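Local coordinates for protein citrate synthase (Thermotoga maritima, PDB 2P2W) that probably catalyses the condensation of oxaloacetate with acetyl-CoA and water to give citrate and free CoA, a step of the tricarboxylic acid cycle, at residues A[38-42]-A[43-47]; A[271-275]-A[276-280]. One frame throughout, in Å; residues are numbered along the deposited sequence.

Contact 1: residues A[38-42]-A[43-47]; sequences EKSTF and EETAY
Ser40 OG donates to Glu44 OE1 over 2.5 Å, on the carboxylate's anti lone pair, and lies 2.9 Å from Thr45 OG1. A chi1 of -161° puts the Ser40 hydroxyl opposite the backbone N, where it meets both residues. Glu44 stretches its chain past this hydroxyl, CB lying 3.2 Å from Ser40 OG; OE1 has a second partner on the second subunit, Tyr357 OH, while OE2 forms a salt bridge with Arg363 NH1 of that chain. A lysine in place of Glu44 would probably leave Arg363 of the second subunit without its countercharge and Ser40 OG without that acceptor. Thr41 is the N-cap of helix 42-51: its OG1 accepts from Glu44 N at 3.2 Å, and the two side chains cross at about a right angle. The first helical turn closes with Thr45 N to Thr41 O (3.0 Å) and Ala46 N to Phe42 O (2.9 Å), while Phe42 N is taken by Glu167. Glu43 OE2 is hydrogen-bonded to His147 N. The capped turn is separated from helix 33-39 by the short break at Ser40 and Thr41, with helices 57-69, 163-173 and 317-337 packed about it and the second subunit meeting it at Glu44.

Contact 2: residues A[271-275]-A[276-280]; sequences FPDSK and LFRIA
Arg278 folds back over the turn before its helix, its CG 3.2 Å from Ser274 O and its guanidinium drawn up to Pro272 and Asp273. The bend at chi2 (-71°) turns the chain toward the loop, where NE donates to Pro272 O at 2.7 Å, in the carbonyl plane and at the guanidinium edge. Farther along the same edge NH2 forms a salt bridge with Asp273 OD1 at 2.9 Å. The two side chains run alongside each other, but their flat ends are 78° apart, and NH2 reaches the anti side of OD1 from 27° out of the carboxylate plane. One arginine thereby grips two successive residues of the type I turn 271-274.

Ser274 is the N-cap of helix 275-289: its OG accepts from Phe277 N at 3.0 Å and is also hydrogen-bonded to Glu309. Behind it, Arg278 N to Ser274 O and Ile279 N to Lys275 O continue the i to i+4 bonds of the helix. Lys275, bent at chi2 and chi3, brings CE to within 3.7 Å of Ile279 CG1, while its NZ pairs with Glu228. The Phe277 ring presents its edge to Pro272 O. The ring packs on helix 258-270 and on Tyr302 of helix 299-309; Leu276 and Ile279 face helix 214-225, so the capped turn joins helices 258-270 and 275-289 against these two neighbours.

Overall arrangement
From the N terminus, the chain passes through the small antiparallel sheet of strands 17-20, 25-28 and 31-32 into helix 33-39, and contact 1 closes the short break that leads into helix 42-51. Many helices later, the chain leaves helix 258-270 and contact 2 closes the loop into helix 275-289. The two are in series, neither nested nor crossed, with centres 28 Å apart and nearest atoms about 16 Å apart. In each, a side-chain N-cap opens the second helix. Contact 1 is largely buried and reaches the second subunit, whereas contact 2 is partly exposed and meets no other chain of the assembly.

Contact 1: residues A[38-42]-A[43-47]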
ATOM      1  N   GLU A  38      30.993  -0.408   2.222  1.00 23.31           N
ATOM      2  CA  GLU A  38      32.298  -0.780   2.751  1.00 25.33           C
ATOM      3  C   GLU A  38      32.795   0.121   3.880  1.00 24.53           C
ATOM      4  O   GLU A  38      33.289  -0.362   4.900  1.00 25.13           O
ATOM      5  CB  GLU A  38      33.321  -0.769   1.615  1.00 28.28           C
ATOM      6  CG  GLU A  38      34.741  -1.101   2.036  1.00 33.26           C
ATOM      7  CD  GLU A  38      35.744  -0.845   0.928  1.00 36.92           C
ATOM      8  OE1 GLU A  38      35.444  -1.181  -0.237  1.00 39.64           O
ATOM      9  OE2 GLU A  38      36.834  -0.307   1.222  1.00 40.83           O
ATOM     10  N   LYS A  39      32.648   1.428   3.700  1.00 23.12           N
ATOM     11  CA  LYS A  39      33.152   2.399   4.667  1.00 23.10           C
ATOM     12  C   LYS A  39      32.174   3.056   5.638  1.00 22.61           C
ATOM     13  O   LYS A  39      32.601   3.665   6.621  1.00 21.64           O
ATOM     14  CB  LYS A  39      33.889   3.508   3.912  1.00 23.28           C
ATOM     15  CG  LYS A  39      34.981   3.004   2.979  1.00 24.35           C
ATOM     16  CD  LYS A  39      35.553   4.137   2.139  1.00 27.24           C
ATOM     17  CE  LYS A  39      36.786   3.689   1.371  1.00 29.09           C
ATOM     18  NZ  LYS A  39      37.061   4.586   0.212  1.00 32.20           N
ATOM     19  N   SER A  40      30.876   2.943   5.381  1.00 20.65           N
ATOM     20  CA  SER A  40      29.899   3.601   6.243  1.00 20.38           C
ATOM     21  C   SER A  40      29.229   2.673   7.245  1.00 19.46           C
ATOM     22  O   SER A  40      29.674   1.548   7.468  1.00 19.28           O
ATOM     23  CB  SER A  40      28.835   4.291   5.377  1.00 19.57           C
ATOM     24  OG  SER A  40      28.133   5.288   6.105  1.00 21.00           O
ATOM     25  N   THR A  41      28.160   3.175   7.855  1.00 19.77           N
ATOM     26  CA  THR A  41      27.378   2.438   8.840  1.00 19.67           C
ATOM     27  C   THR A  41      25.914   2.738   8.534  1.00 20.37           C
ATOM     28  O   THR A  41      25.615   3.641   7.752  1.00 19.21           O
ATOM     29  CB  THR A  41      27.665   2.920  10.277  1.00 19.92           C
ATOM     30  OG1 THR A  41      27.360   4.316  10.371  1.00 20.36           O
ATOM     31  CG2 THR A  41      29.125   2.696  10.641  1.00 21.30           C
ATOM     32  N   PHE A  42      25.007   1.992   9.154  1.00 20.68           N
ATOM     33  CA  PHE A  42      23.584   2.204   8.924  1.00 20.06           C
ATOM     34  C   PHE A  42      23.200   3.653   9.214  1.00 20.46           C
ATOM     35  O   PHE A  42      22.621   4.329   8.365  1.00 20.06           O
ATOM     36  CB  PHE A  42      22.755   1.276   9.814  1.00 19.69           C
ATOM     37  CG  PHE A  42      21.302   1.189   9.422  1.00 20.16           C
ATOM     38  CD1 PHE A  42      20.420   2.224   9.726  1.00 18.88           C
ATOM     39  CD2 PHE A  42      20.811   0.062   8.763  1.00 19.43           C
ATOM     40  CE1 PHE A  42      19.068   2.138   9.382  1.00 20.34           C
ATOM     41  CE2 PHE A  42      19.460  -0.037   8.413  1.00 19.10           C
ATOM     42  CZ  PHE A  42      18.585   1.001   8.723  1.00 19.55           C
ATOM     43  N   GLU A  43      23.522   4.126  10.416  1.00 19.93           N
ATOM     44  CA  GLU A  43      23.180   5.486  10.805  1.00 19.56           C
ATOM     45  C   GLU A  43      23.810   6.566   9.934  1.00 19.45           C
ATOM     46  O   GLU A  43      23.151   7.551   9.605  1.00 20.74           O
ATOM     47  CB  GLU A  43      23.543   5.735  12.272  1.00 19.91           C
ATOM     48  CG  GLU A  43      22.739   4.900  13.256  1.00 19.19           C
ATOM     49  CD  GLU A  43      23.479   3.667  13.737  1.00 19.51           C
ATOM     50  OE1 GLU A  43      24.250   3.077  12.949  1.00 19.06           O
ATOM     51  OE2 GLU A  43      23.277   3.279  14.905  1.00 19.47           O
ATOM     52  N   GLU A  44      25.074   6.394   9.558  1.00 18.26           N
ATOM     53  CA  GLU A  44      25.734   7.400   8.726  1.00 19.37           C
ATOM     54  C   GLU A  44      25.138   7.495   7.324  1.00 19.89           C
ATOM     55  O   GLU A  44      24.932   8.592   6.802  1.00 20.10           O
ATOM     56  CB  GLU A  44      27.239   7.126   8.618  1.00 20.38           C
ATOM     57  CG  GLU A  44      27.998   8.261   7.941  1.00 21.55           C
ATOM     58  CD  GLU A  44      29.463   7.947   7.715  1.00 24.26           C
ATOM     59  OE1 GLU A  44      29.766   7.036   6.916  1.00 24.27           O
ATOM     60  OE2 GLU A  44      30.313   8.614   8.343  1.00 23.46           O
ATOM     61  N   THR A  45      24.862   6.352   6.702  1.00 19.16           N
ATOM     62  CA  THR A  45      24.289   6.382   5.363  1.00 18.71           C
ATOM     63  C   THR A  45      22.833   6.848   5.402  1.00 18.33           C
ATOM     64  O   THR A  45      22.378   7.549   4.501  1.00 18.94           O
ATOM     65  CB  THR A  45      24.391   5.007   4.678  1.00 19.08           C
ATOM     66  OG1 THR A  45      25.777   4.696   4.456  1.00 20.14           O
ATOM     67  CG2 THR A  45      23.659   5.025   3.329  1.00 18.74           C
ATOM     68  N   ALA A  46      22.109   6.477   6.454  1.00 17.50           N
ATOM     69  CA  ALA A  46      20.715   6.894   6.588  1.00 18.96           C
ATOM     70  C   ALA A  46      20.687   8.411   6.753  1.00 19.60           C
ATOM     71  O   ALA A  46      19.836   9.101   6.187  1.00 18.35           O
ATOM     72  CB  ALA A  46      20.076   6.218   7.793  1.00 17.74           C
ATOM     73  N   TYR A  47      21.630   8.925   7.533  1.00 20.28           N
ATOM     74  CA  TYR A  47      21.725  10.363   7.757  1.00 20.76           C
ATOM     75  C   TYR A  47      21.942  11.033   6.402  1.00 21.19           C
ATOM     76  O   TYR A  47      21.287  12.021   6.063  1.00 22.14           O
ATOM     77  CB  TYR A  47      22.910  10.677   8.671  1.00 20.91           C
ATOM     78  CG  TYR A  47      23.075  12.149   8.977  1.00 21.30           C
ATOM     79  CD1 TYR A  47      23.648  13.019   8.045  1.00 22.44           C
ATOM     80  CD2 TYR A  47      22.647  12.676  10.190  1.00 21.78           C
ATOM     81  CE1 TYR A  47      23.788  14.380   8.320  1.00 21.91           C
ATOM     82  CE2 TYR A  47      22.784  14.032  10.475  1.00 23.36           C
ATOM     83  CZ  TYR A  47      23.354  14.877   9.537  1.00 24.23           C
ATOM     84  OH  TYR A  47      23.496  16.213   9.827  1.00 25.31           O
TER

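Contact 2: residues A[271-275]-A[276-280]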
ATOM      1  N   PHE A 271      31.757 -17.211   3.576  1.00 22.18           N
ATOM      2  CA  PHE A 271      31.012 -18.471   3.555  1.00 21.85           C
ATOM      3  C   PHE A 271      31.194 -19.202   2.222  1.00 21.72           C
ATOM      4  O   PHE A 271      30.221 -19.618   1.594  1.00 20.20           O
ATOM      5  CB  PHE A 271      29.516 -18.215   3.792  1.00 21.40           C
ATOM      6  CG  PHE A 271      29.215 -17.543   5.101  1.00 22.42           C
ATOM      7  CD1 PHE A 271      29.064 -18.295   6.263  1.00 21.53           C
ATOM      8  CD2 PHE A 271      29.099 -16.156   5.178  1.00 22.14           C
ATOM      9  CE1 PHE A 271      28.801 -17.675   7.490  1.00 22.06           C
ATOM     10  CE2 PHE A 271      28.837 -15.526   6.396  1.00 21.87           C
ATOM     11  CZ  PHE A 271      28.687 -16.288   7.553  1.00 22.50           C
ATOM     12  N   PRO A 272      32.451 -19.401   1.794  1.00 21.56           N
ATOM     13  CA  PRO A 272      32.760 -20.079   0.527  1.00 21.41           C
ATOM     14  C   PRO A 272      32.280 -21.520   0.445  1.00 20.35           C
ATOM     15  O   PRO A 272      32.075 -22.050  -0.644  1.00 20.97           O
ATOM     16  CB  PRO A 272      34.291 -20.019   0.443  1.00 20.32           C
ATOM     17  CG  PRO A 272      34.744 -19.982   1.884  1.00 22.68           C
ATOM     18  CD  PRO A 272      33.659 -19.284   2.629  1.00 22.73           C
ATOM     19  N   ASP A 273      32.112 -22.150   1.601  1.00 19.95           N
ATOM     20  CA  ASP A 273      31.707 -23.545   1.652  1.00 20.54           C
ATOM     21  C   ASP A 273      30.222 -23.772   1.874  1.00 19.41           C
ATOM     22  O   ASP A 273      29.781 -24.906   2.034  1.00 19.89           O
ATOM     23  CB  ASP A 273      32.540 -24.252   2.716  1.00 21.76           C
ATOM     24  CG  ASP A 273      34.025 -24.135   2.435  1.00 24.56           C
ATOM     25  OD1 ASP A 273      34.392 -24.097   1.241  1.00 25.49           O
ATOM     26  OD2 ASP A 273      34.820 -24.083   3.391  1.00 27.50           O
ATOM     27  N   SER A 274      29.453 -22.688   1.880  1.00 18.55           N
ATOM     28  CA  SER A 274      28.013 -22.792   2.033  1.00 18.10           C
ATOM     29  C   SER A 274      27.451 -23.501   0.798  1.00 19.38           C
ATOM     30  O   SER A 274      27.697 -23.076  -0.336  1.00 18.57           O
ATOM     31  CB  SER A 274      27.393 -21.399   2.145  1.00 18.24           C
ATOM     32  OG  SER A 274      26.052 -21.414   1.685  1.00 19.61           O
ATOM     33  N   LYS A 275      26.712 -24.585   1.020  1.00 19.46           N
ATOM     34  CA  LYS A 275      26.111 -25.347  -0.074  1.00 20.68           C
ATOM     35  C   LYS A 275      25.216 -24.426  -0.906  1.00 21.06           C
ATOM     36  O   LYS A 275      25.213 -24.485  -2.135  1.00 20.41           O
ATOM     37  CB  LYS A 275      25.288 -26.509   0.500  1.00 21.09           C
ATOM     38  CG  LYS A 275      24.496 -27.331  -0.510  1.00 22.33           C
ATOM     39  CD  LYS A 275      25.355 -28.327  -1.282  1.00 22.85           C
ATOM     40  CE  LYS A 275      25.770 -27.809  -2.648  1.00 21.89           C
ATOM     41  NZ  LYS A 275      26.626 -28.816  -3.353  1.00 22.42           N
ATOM     42  N   LEU A 276      24.457 -23.573  -0.227  1.00 21.28           N
ATOM     43  CA  LEU A 276      23.571 -22.637  -0.911  1.00 21.03           C
ATOM     44  C   LEU A 276      24.380 -21.711  -1.812  1.00 19.50           C
ATOM     45  O   LEU A 276      24.028 -21.490  -2.971  1.00 17.92           O
ATOM     46  CB  LEU A 276      22.780 -21.809   0.113  1.00 19.41           C
ATOM     47  CG  LEU A 276      21.754 -22.593   0.937  1.00 20.28           C
ATOM     48  CD1 LEU A 276      21.151 -21.703   2.022  1.00 19.56           C
ATOM     49  CD2 LEU A 276      20.659 -23.125   0.008  1.00 19.39           C
ATOM     50  N   PHE A 277      25.472 -21.172  -1.280  1.00 19.62           N
ATOM     51  CA  PHE A 277      26.301 -20.278  -2.066  1.00 19.02           C
ATOM     52  C   PHE A 277      26.880 -20.989  -3.288  1.00 19.42           C
ATOM     53  O   PHE A 277      26.874 -20.436  -4.386  1.00 17.91           O
ATOM     54  CB  PHE A 277      27.439 -19.704  -1.214  1.00 18.94           C
ATOM     55  CG  PHE A 277      28.370 -18.806  -1.980  1.00 19.25           C
ATOM     56  CD1 PHE A 277      27.890 -17.660  -2.611  1.00 19.12           C
ATOM     57  CD2 PHE A 277      29.724 -19.110  -2.082  1.00 19.75           C
ATOM     58  CE1 PHE A 277      28.748 -16.827  -3.335  1.00 18.70           C
ATOM     59  CE2 PHE A 277      30.588 -18.286  -2.801  1.00 19.38           C
ATOM     60  CZ  PHE A 277      30.100 -17.142  -3.430  1.00 19.19           C
ATOM     61  N   ARG A 278      27.372 -22.211  -3.101  1.00 19.11           N
ATOM     62  CA  ARG A 278      27.958 -22.968  -4.211  1.00 19.59           C
ATOM     63  C   ARG A 278      26.943 -23.125  -5.343  1.00 18.74           C
ATOM     64  O   ARG A 278      27.272 -22.950  -6.516  1.00 18.57           O
ATOM     65  CB  ARG A 278      28.410 -24.362  -3.751  1.00 19.98           C
ATOM     66  CG  ARG A 278      29.509 -24.407  -2.682  1.00 23.01           C
ATOM     67  CD  ARG A 278      30.876 -23.981  -3.207  1.00 25.85           C
ATOM     68  NE  ARG A 278      31.949 -24.209  -2.230  1.00 26.49           N
ATOM     69  CZ  ARG A 278      32.591 -25.364  -2.050  1.00 27.41           C
ATOM     70  NH1 ARG A 278      32.286 -26.427  -2.782  1.00 29.77           N
ATOM     71  NH2 ARG A 278      33.542 -25.459  -1.128  1.00 26.12           N
ATOM     72  N   ILE A 279      25.710 -23.466  -4.989  1.00 17.03           N
ATOM     73  CA  ILE A 279      24.666 -23.649  -5.994  1.00 17.17           C
ATOM     74  C   ILE A 279      24.336 -22.327  -6.697  1.00 16.86           C
ATOM     75  O   ILE A 279      24.242 -22.272  -7.923  1.00 17.31           O
ATOM     76  CB  ILE A 279      23.382 -24.239  -5.354  1.00 17.75           C
ATOM     77  CG1 ILE A 279      23.700 -25.603  -4.729  1.00 16.96           C
ATOM     78  CG2 ILE A 279      22.282 -24.394  -6.409  1.00 16.10           C
ATOM     79  CD1 ILE A 279      22.579 -26.188  -3.883  1.00 16.62           C
ATOM     80  N   ALA A 280      24.169 -21.266  -5.915  1.00 17.01           N
ATOM     81  CA  ALA A 280      23.845 -19.949  -6.469  1.00 17.51           C
ATOM     82  C   ALA A 280      24.954 -19.453  -7.401  1.00 18.99           C
ATOM     83  O   ALA A 280      24.691 -18.846  -8.447  1.00 17.36           O
ATOM     84  CB  ALA A 280      23.634 -18.953  -5.333  1.00 16.21           C
TER